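Local structure of oxidoreductase (Ralstonia eutropha, 3HJ9) at residues A71-N76 with Y105-V110; G90-D95 with H145-E150. The protein probably acts as an FMN-dependent oxidoreductase of the nitroreductase family, binding flavin mononucleotide between the two subunits of its dimer. One frame throughout, in Å; residues are numbered along the deposited sequence.

Contact 1: A71-N76 with Y105-V110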
ATOM      1  N   ALA A  71       0.912   9.556   9.463  1.00 17.01           N
ATOM      2  CA  ALA A  71       0.227   9.085   8.261  1.00 17.70           C
ATOM      3  C   ALA A  71       0.713   7.663   7.951  1.00 19.45           C
ATOM      4  O   ALA A  71      -0.112   6.731   7.898  1.00 19.03           O
ATOM      5  CB  ALA A  71       0.444  10.040   7.053  1.00 17.62           C
ATOM      6  N   ALA A  72       2.034   7.477   7.910  1.00 19.94           N
ATOM      7  CA  ALA A  72       2.621   6.152   7.576  1.00 21.19           C
ATOM      8  C   ALA A  72       2.409   5.052   8.616  1.00 22.42           C
ATOM      9  O   ALA A  72       2.008   3.920   8.255  1.00 24.34           O
ATOM     10  CB  ALA A  72       4.117   6.283   7.252  1.00 21.70           C
ATOM     11  N   ALA A  73       2.592   5.379   9.903  1.00 21.12           N
ATOM     12  CA  ALA A  73       2.648   4.346  10.963  1.00 19.71           C
ATOM     13  C   ALA A  73       1.931   4.637  12.274  1.00 18.38           C
ATOM     14  O   ALA A  73       2.061   3.846  13.200  1.00 18.76           O
ATOM     15  CB  ALA A  73       4.137   4.115  11.284  1.00 18.41           C
ATOM     16  N   GLY A  74       1.190   5.746  12.349  1.00 16.75           N
ATOM     17  CA  GLY A  74       0.650   6.239  13.568  1.00 15.62           C
ATOM     18  C   GLY A  74      -0.509   5.469  14.143  1.00 15.09           C
ATOM     19  O   GLY A  74      -1.141   4.675  13.426  1.00 16.40           O
ATOM     20  N   VAL A  75      -0.756   5.711  15.436  1.00 14.88           N
ATOM     21  CA  VAL A  75      -1.918   5.171  16.145  1.00 14.66           C
ATOM     22  C   VAL A  75      -3.100   6.090  15.817  1.00 14.90           C
ATOM     23  O   VAL A  75      -3.009   7.291  15.976  1.00 15.03           O
ATOM     24  CB  VAL A  75      -1.694   5.106  17.660  1.00 14.80           C
ATOM     25  CG1 VAL A  75      -3.018   4.812  18.455  1.00 15.37           C
ATOM     26  CG2 VAL A  75      -0.566   4.074  17.971  1.00 15.55           C
ATOM     27  N   ASN A  76      -4.185   5.521  15.321  1.00 14.99           N
ATOM     28  CA  ASN A  76      -5.417   6.299  15.008  1.00 14.74           C
ATOM     29  C   ASN A  76      -6.578   5.932  15.900  1.00 15.11           C
ATOM     30  O   ASN A  76      -7.582   6.621  15.875  1.00 15.66           O
ATOM     31  CB  ASN A  76      -5.773   6.242  13.498  1.00 14.06           C
ATOM     32  CG  ASN A  76      -6.149   4.849  12.992  1.00 12.42           C
ATOM     33  OD1 ASN A  76      -6.143   3.849  13.718  1.00 13.84           O
ATOM     34  ND2 ASN A  76      -6.494   4.791  11.724  1.00 10.94           N
ATOM     35  N   TYR A 105      16.711   6.988  12.980  1.00 13.84           N
ATOM     36  CA  TYR A 105      15.753   6.836  14.068  1.00 14.58           C
ATOM     37  C   TYR A 105      14.693   5.805  13.781  1.00 16.08           C
ATOM     38  O   TYR A 105      14.391   5.573  12.626  1.00 18.13           O
ATOM     39  CB  TYR A 105      15.042   8.178  14.334  1.00 14.84           C
ATOM     40  CG  TYR A 105      15.945   9.214  14.942  1.00 14.64           C
ATOM     41  CD1 TYR A 105      16.826   9.949  14.145  1.00 14.01           C
ATOM     42  CD2 TYR A 105      15.954   9.438  16.316  1.00 14.55           C
ATOM     43  CE1 TYR A 105      17.710  10.904  14.722  1.00 15.24           C
ATOM     44  CE2 TYR A 105      16.813  10.394  16.897  1.00 13.87           C
ATOM     45  CZ  TYR A 105      17.675  11.115  16.111  1.00 13.81           C
ATOM     46  OH  TYR A 105      18.504  12.023  16.709  1.00 12.40           O
ATOM     47  N   ARG A 106      14.138   5.209  14.841  1.00 15.69           N
ATOM     48  CA  ARG A 106      12.983   4.329  14.741  1.00 17.57           C
ATOM     49  C   ARG A 106      11.787   5.128  15.287  1.00 17.00           C
ATOM     50  O   ARG A 106      11.849   5.702  16.387  1.00 16.74           O
ATOM     51  CB  ARG A 106      13.135   3.029  15.532  1.00 18.70           C
ATOM     52  CG  ARG A 106      12.017   2.014  15.235  1.00 20.63           C
ATOM     53  CD  ARG A 106      12.229   0.718  15.953  1.00 23.22           C
ATOM     54  NE  ARG A 106      12.192   0.905  17.398  1.00 25.73           N
ATOM     55  CZ  ARG A 106      12.606   0.015  18.312  1.00 28.54           C
ATOM     56  NH1 ARG A 106      13.089  -1.188  17.971  1.00 28.90           N
ATOM     57  NH2 ARG A 106      12.520   0.331  19.608  1.00 29.63           N
ATOM     58  N   TYR A 107      10.713   5.154  14.502  1.00 16.95           N
ATOM     59  CA  TYR A 107       9.469   5.784  14.900  1.00 17.64           C
ATOM     60  C   TYR A 107       8.713   4.848  15.838  1.00 17.26           C
ATOM     61  O   TYR A 107       8.476   3.702  15.497  1.00 17.59           O
ATOM     62  CB  TYR A 107       8.610   6.110  13.682  1.00 16.95           C
ATOM     63  CG  TYR A 107       7.266   6.660  14.040  1.00 18.71           C
ATOM     64  CD1 TYR A 107       7.144   7.899  14.667  1.00 19.21           C
ATOM     65  CD2 TYR A 107       6.088   5.963  13.728  1.00 17.72           C
ATOM     66  CE1 TYR A 107       5.868   8.426  15.003  1.00 19.09           C
ATOM     67  CE2 TYR A 107       4.819   6.498  14.039  1.00 19.33           C
ATOM     68  CZ  TYR A 107       4.722   7.721  14.685  1.00 18.79           C
ATOM     69  OH  TYR A 107       3.492   8.231  15.007  1.00 18.40           O
ATOM     70  N   ASP A 108       8.339   5.361  17.005  1.00 17.75           N
ATOM     71  CA  ASP A 108       7.557   4.649  18.005  1.00 18.99           C
ATOM     72  C   ASP A 108       6.128   5.224  17.881  1.00 18.39           C
ATOM     73  O   ASP A 108       5.888   6.347  18.324  1.00 17.90           O
ATOM     74  CB  ASP A 108       8.151   4.900  19.391  1.00 19.41           C
ATOM     75  CG  ASP A 108       7.362   4.274  20.505  1.00 22.23           C
ATOM     76  OD1 ASP A 108       6.315   3.629  20.306  1.00 24.28           O
ATOM     77  OD2 ASP A 108       7.806   4.460  21.641  1.00 26.18           O
ATOM     78  N   PRO A 109       5.177   4.448  17.321  1.00 18.15           N
ATOM     79  CA  PRO A 109       3.794   4.973  17.182  1.00 17.87           C
ATOM     80  C   PRO A 109       3.019   5.232  18.454  1.00 18.20           C
ATOM     81  O   PRO A 109       2.311   6.220  18.509  1.00 17.96           O
ATOM     82  CB  PRO A 109       3.096   3.877  16.395  1.00 17.98           C
ATOM     83  CG  PRO A 109       4.178   3.215  15.648  1.00 17.34           C
ATOM     84  CD  PRO A 109       5.299   3.157  16.619  1.00 17.60           C
ATOM     85  N   VAL A 110       3.170   4.372  19.461  1.00 17.21           N
ATOM     86  CA  VAL A 110       2.431   4.493  20.712  1.00 18.13           C
ATOM     87  C   VAL A 110       2.764   5.805  21.453  1.00 18.44           C
ATOM     88  O   VAL A 110       1.871   6.398  22.043  1.00 14.96           O
ATOM     89  CB  VAL A 110       2.627   3.223  21.615  1.00 18.53           C
ATOM     90  CG1 VAL A 110       2.032   3.427  23.021  1.00 17.04           C
ATOM     91  CG2 VAL A 110       2.053   1.979  20.900  1.00 18.41           C
TER
HETATM   92  O   HOH W   1       1.284   7.606  16.552  1.00 15.18           O
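Gly-74 and Pro-109 bring the two backbones together, their CA atoms 5.0 Å apart, where the chain leaving helix 62-73 passes the turn that follows strand 103-108; no direct hydrogen bond joins the segments. Ala-73 carries one part of the apolar contact: its CB points at the edge of the Tyr-107 ring and meets CD2 at 3.6 Å, close to the plane of the ring. CG of Tyr-107 lies anti to the backbone N (chi1 175°), on the side facing the helix end, and OH comes 3.8 Å from Gly-74 CA. Pro-109 CG touches the carbonyl oxygen Ala-73 O at 3.3 Å, a van der Waals contact. Further along, Val-75 CG2 lies 3.6 Å from Pro-109 O and also packs on Pro-109 CB.

A water supplies the polar link. It accepts from Val-75 N at 3.0 Å, donates to Pro-109 O at 2.6 Å and is hydrogen-bonded to Tyr-107 OH, which also pairs with His-112 ND1. Three groups thus hold the water, and it satisfies the valine amide without a direct bond between the chains. In this nitroreductase-family fold, the contact is a helix-to-sheet junction: the end of helix 62-73 and the start of the hairpin strand 75-77 meet the end of strand 103-108 in the antiparallel sheet.

Contact 2: G90-D95 with H145-E150. With FMN (flavin mononucleotide), chain F.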
ATOM      1  N   GLY A  90      -3.204  -7.961  13.084  1.00 31.99           N
ATOM      2  CA  GLY A  90      -3.017  -6.817  13.994  1.00 33.70           C
ATOM      3  C   GLY A  90      -1.625  -6.707  14.629  1.00 34.85           C
ATOM      4  O   GLY A  90      -1.401  -5.810  15.435  1.00 36.58           O
ATOM      5  N   GLU A  91      -0.697  -7.607  14.268  1.00 35.12           N
ATOM      6  CA  GLU A  91       0.689  -7.610  14.753  1.00 35.32           C
ATOM      7  C   GLU A  91       1.369  -6.484  14.026  1.00 32.90           C
ATOM      8  O   GLU A  91       1.072  -6.232  12.869  1.00 33.39           O
ATOM      9  CB  GLU A  91       1.427  -8.917  14.343  1.00 36.47           C
ATOM     10  CG  GLU A  91       0.915 -10.215  14.948  1.00 37.64           C
ATOM     11  CD  GLU A  91       1.455 -10.536  16.355  1.00 39.03           C
ATOM     12  OE1 GLU A  91       2.565 -10.081  16.750  1.00 39.63           O
ATOM     13  OE2 GLU A  91       0.767 -11.314  17.048  1.00 39.76           O
ATOM     14  N   THR A  92       2.300  -5.819  14.685  1.00 31.84           N
ATOM     15  CA  THR A  92       3.045  -4.743  14.058  1.00 30.11           C
ATOM     16  C   THR A  92       4.179  -5.399  13.288  1.00 27.93           C
ATOM     17  O   THR A  92       5.251  -5.567  13.816  1.00 30.93           O
ATOM     18  CB  THR A  92       3.616  -3.745  15.105  1.00 31.09           C
ATOM     19  OG1 THR A  92       2.595  -3.392  16.035  1.00 31.33           O
ATOM     20  CG2 THR A  92       4.171  -2.475  14.391  1.00 30.47           C
ATOM     21  N   VAL A  93       3.955  -5.783  12.048  1.00 24.39           N
ATOM     22  CA  VAL A  93       5.003  -6.479  11.296  1.00 23.35           C
ATOM     23  C   VAL A  93       6.075  -5.525  10.734  1.00 22.38           C
ATOM     24  O   VAL A  93       7.225  -5.941  10.574  1.00 22.82           O
ATOM     25  CB  VAL A  93       4.422  -7.430  10.217  1.00 23.35           C
ATOM     26  CG1 VAL A  93       3.526  -8.492  10.923  1.00 22.73           C
ATOM     27  CG2 VAL A  93       3.674  -6.647   9.075  1.00 22.86           C
ATOM     28  N   ILE A  94       5.706  -4.266  10.482  1.00 19.98           N
ATOM     29  CA  ILE A  94       6.592  -3.253   9.931  1.00 20.05           C
ATOM     30  C   ILE A  94       6.884  -2.144  10.957  1.00 20.90           C
ATOM     31  O   ILE A  94       5.967  -1.607  11.546  1.00 19.45           O
ATOM     32  CB  ILE A  94       5.980  -2.612   8.634  1.00 19.84           C
ATOM     33  CG1 ILE A  94       5.847  -3.655   7.503  1.00 20.59           C
ATOM     34  CG2 ILE A  94       6.793  -1.434   8.125  1.00 18.29           C
ATOM     35  CD1 ILE A  94       7.191  -4.296   7.023  1.00 18.61           C
ATOM     36  N   ASP A  95       8.179  -1.836  11.133  1.00 21.02           N
ATOM     37  CA  ASP A  95       8.666  -0.730  11.928  1.00 21.82           C
ATOM     38  C   ASP A  95       9.207   0.272  10.919  1.00 21.10           C
ATOM     39  O   ASP A  95       9.881  -0.098   9.944  1.00 20.62           O
ATOM     40  CB  ASP A  95       9.813  -1.139  12.867  1.00 23.62           C
ATOM     41  CG  ASP A  95       9.372  -2.034  14.014  1.00 25.18           C
ATOM     42  OD1 ASP A  95       8.193  -1.990  14.447  1.00 27.33           O
ATOM     43  OD2 ASP A  95      10.225  -2.807  14.512  1.00 26.94           O
ATOM     44  N   HIS A 145      10.534 -10.255  11.389  1.00 20.06           N
ATOM     45  CA  HIS A 145      10.241 -11.686  11.260  1.00 19.68           C
ATOM     46  C   HIS A 145       9.892 -12.393  12.575  1.00 19.33           C
ATOM     47  O   HIS A 145       9.192 -13.416  12.561  1.00 17.15           O
ATOM     48  CB  HIS A 145      11.354 -12.419  10.464  1.00 20.19           C
ATOM     49  CG  HIS A 145      11.371 -12.069   9.000  1.00 21.44           C
ATOM     50  ND1 HIS A 145      10.704 -12.812   8.048  1.00 21.38           N
ATOM     51  CD2 HIS A 145      11.956 -11.044   8.328  1.00 21.93           C
ATOM     52  CE1 HIS A 145      10.872 -12.264   6.856  1.00 21.52           C
ATOM     53  NE2 HIS A 145      11.624 -11.184   6.998  1.00 22.22           N
ATOM     54  N   GLY A 146      10.351 -11.845  13.701  1.00 20.36           N
ATOM     55  CA  GLY A 146       9.996 -12.364  15.031  1.00 21.14           C
ATOM     56  C   GLY A 146       8.504 -12.308  15.353  1.00 21.80           C
ATOM     57  O   GLY A 146       8.025 -13.139  16.087  1.00 22.80           O
ATOM     58  N   ARG A 147       7.778 -11.352  14.766  1.00 24.01           N
ATOM     59  CA  ARG A 147       6.325 -11.200  14.938  1.00 25.91           C
ATOM     60  C   ARG A 147       5.494 -11.909  13.842  1.00 25.74           C
ATOM     61  O   ARG A 147       4.256 -11.778  13.831  1.00 26.89           O
ATOM     62  CB  ARG A 147       5.958  -9.720  14.961  1.00 28.59           C
ATOM     63  CG  ARG A 147       6.639  -8.915  16.079  1.00 31.65           C
ATOM     64  CD  ARG A 147       6.584  -7.440  15.790  1.00 33.90           C
ATOM     65  NE  ARG A 147       7.677  -6.684  16.423  1.00 36.65           N
ATOM     66  CZ  ARG A 147       8.061  -5.432  16.094  1.00 37.96           C
ATOM     67  NH1 ARG A 147       7.450  -4.714  15.131  1.00 36.64           N
ATOM     68  NH2 ARG A 147       9.093  -4.878  16.753  1.00 39.36           N
HETATM   69  N   MSE A 148       6.144 -12.680  12.959  1.00 24.02           N
HETATM   70  CA  MSE A 148       5.455 -13.362  11.846  1.00 23.53           C
HETATM   71  C   MSE A 148       5.481 -14.883  11.915  1.00 20.86           C
HETATM   72  O   MSE A 148       5.008 -15.549  10.980  1.00 16.10           O
HETATM   73  CB  MSE A 148       6.077 -12.908  10.511  1.00 24.56           C
HETATM   74  CG  MSE A 148       6.117 -11.392  10.338  1.00 26.05           C
HETATM   75 SE   MSE A 148       6.312 -10.833   8.448  0.75 28.56          SE
HETATM   76  CE  MSE A 148       4.649 -11.519   7.838  1.00 26.47           C
ATOM     77  N   GLN A 149       6.014 -15.441  13.009  1.00 20.06           N
ATOM     78  CA  GLN A 149       6.173 -16.878  13.121  1.00 19.22           C
ATOM     79  C   GLN A 149       4.868 -17.657  13.210  1.00 19.39           C
ATOM     80  O   GLN A 149       4.893 -18.838  12.924  1.00 19.52           O
ATOM     81  CB  GLN A 149       7.171 -17.275  14.215  1.00 19.53           C
ATOM     82  CG  GLN A 149       8.576 -16.688  14.025  1.00 20.07           C
ATOM     83  CD  GLN A 149       9.229 -17.052  12.669  1.00 21.20           C
ATOM     84  OE1 GLN A 149       9.557 -18.220  12.418  1.00 22.17           O
ATOM     85  NE2 GLN A 149       9.446 -16.039  11.810  1.00 21.12           N
ATOM     86  N   GLU A 150       3.738 -17.031  13.540  1.00 19.41           N
ATOM     87  CA  GLU A 150       2.437 -17.779  13.526  1.00 20.17           C
ATOM     88  C   GLU A 150       1.747 -17.653  12.145  1.00 20.38           C
ATOM     89  O   GLU A 150       0.659 -18.185  11.965  1.00 22.09           O
ATOM     90  CB  GLU A 150       1.510 -17.364  14.696  1.00 19.72           C
ATOM     91  CG  GLU A 150       2.036 -17.751  16.102  1.00 19.32           C
TER
HETATM   92  N1  FMN F 300      -8.088  -9.795   7.843  1.00 24.18           N
HETATM   93  C2  FMN F 300      -8.840 -10.936   7.685  1.00 25.34           C
HETATM   94  O2  FMN F 300      -9.903 -11.061   8.277  1.00 26.70           O
HETATM   95  N3  FMN F 300      -8.405 -11.940   6.830  1.00 25.18           N
HETATM   96  C4  FMN F 300      -7.210 -11.845   6.169  1.00 24.97           C
HETATM   97  O4  FMN F 300      -6.883 -12.772   5.396  1.00 26.71           O
HETATM   98  C4A FMN F 300      -6.432 -10.706   6.335  1.00 24.65           C
HETATM   99  N5  FMN F 300      -5.244 -10.578   5.631  1.00 23.31           N
HETATM  100  C5A FMN F 300      -4.462  -9.447   5.715  1.00 24.13           C
HETATM  101  C6  FMN F 300      -3.264  -9.395   4.973  1.00 23.83           C
HETATM  102  C7  FMN F 300      -2.457  -8.250   5.043  1.00 22.59           C
HETATM  103  C7M FMN F 300      -1.195  -8.192   4.241  1.00 22.81           C
HETATM  104  C8  FMN F 300      -2.836  -7.184   5.855  1.00 22.62           C
HETATM  105  C8M FMN F 300      -1.999  -5.943   5.967  1.00 22.66           C
HETATM  106  C9  FMN F 300      -4.016  -7.237   6.586  1.00 22.91           C
HETATM  107  C9A FMN F 300      -4.871  -8.376   6.546  1.00 22.94           C
HETATM  108  N10 FMN F 300      -6.087  -8.500   7.272  1.00 22.98           N
HETATM  109  C10 FMN F 300      -6.870  -9.661   7.169  1.00 24.39           C
HETATM  110  C1' FMN F 300      -6.594  -7.389   8.133  1.00 23.75           C
HETATM  111  C2' FMN F 300      -5.884  -7.267   9.452  1.00 22.80           C
HETATM  112  O2' FMN F 300      -6.304  -8.347  10.243  1.00 23.67           O
HETATM  113  C3' FMN F 300      -6.190  -5.925  10.111  1.00 23.05           C
HETATM  114  O3' FMN F 300      -5.622  -4.944   9.297  1.00 22.70           O
HETATM  115  C4' FMN F 300      -5.708  -5.855  11.581  1.00 23.04           C
HETATM  116  O4' FMN F 300      -6.541  -6.686  12.325  1.00 25.00           O
HETATM  117  C5' FMN F 300      -5.790  -4.504  12.265  1.00 24.48           C
HETATM  118  O5' FMN F 300      -7.091  -3.972  12.098  1.00 23.09           O
HETATM  119  P   FMN F 300      -7.237  -2.573  11.317  1.00 23.60           P
HETATM  120  O1P FMN F 300      -6.152  -1.571  11.615  1.00 22.19           O
HETATM  121  O2P FMN F 300      -7.145  -2.788   9.803  1.00 22.82           O
HETATM  122  O3P FMN F 300      -8.621  -2.100  11.683  1.00 21.69           O
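Arg-147 reaches across from the loop after strand 137-144 to the chain entering strand 94-100, so the contact lies at one end of two neighbouring antiparallel strands of the nitroreductase-family sheet. The backbones stay apart, with 6.1 Å between the CA atoms of Val-93 and Arg-147, and the arginine spans the gap with a side chain extended from CG to NE. Its NH1 makes two nearly straight bonds: one to Thr-92 O at 2.7 Å (N-H...O 172°), the other to Asp-95 OD1 at 2.9 Å. Both acceptors lie near the guanidinium plane, although OD1 is approached from above its own carboxylate plane. NH2 adds a longer, more bent bond of 3.3 Å to the syn lone pair of Asp-95 OD2, giving an end-on, two-nitrogen salt bridge whose flat groups are turned 57° apart. Thr-92 is the centre of an inverse gamma turn, and its side chain runs beside that of Arg-147, pointing the same way.

The buried side is apolar: Val-93 CG1 packs on CG of selenomethionine Met-148 at 3.9 Å, their side chains crossing at about a right angle, with Met-151 also against the valine and Ser-160 of helix 156-177 against Met-148. The fit is looser at Glu-91, which folds at chi2 (-84°) beside the arginine backbone: its OE1 comes no nearer than 3.8 Å to Arg-147 O and lies 6.1 Å from Arg-147 NE, and its carboxylate forms no salt bridge with the guanidinium. Gly-90 belongs to the flavin pocket, its N 3.6 Å from FMN C4'.

Overall arrangement
From the N terminus the chain enters at 71-76, the end of helix 62-73, then runs through the short hairpin to 90-95 and into strand 94-100. It turns back along strand 103-108 to 105-110, where contact 1 closes its loop of 28 residues. Contact 2 closes a longer loop, of 49 residues, when the chain reaches 145-150 after strand 137-144. Because 90-95 lies inside the first loop and 145-150 beyond it, they cross. With centres 15 Å apart they do not touch, but neighbouring strands 94-100 and 103-108 connect them. Contact 1 joins helix 62-73 to the sheet; contact 2 ties the flavin-side loop and the start of strand 94-100 to the loop before helix 156-177.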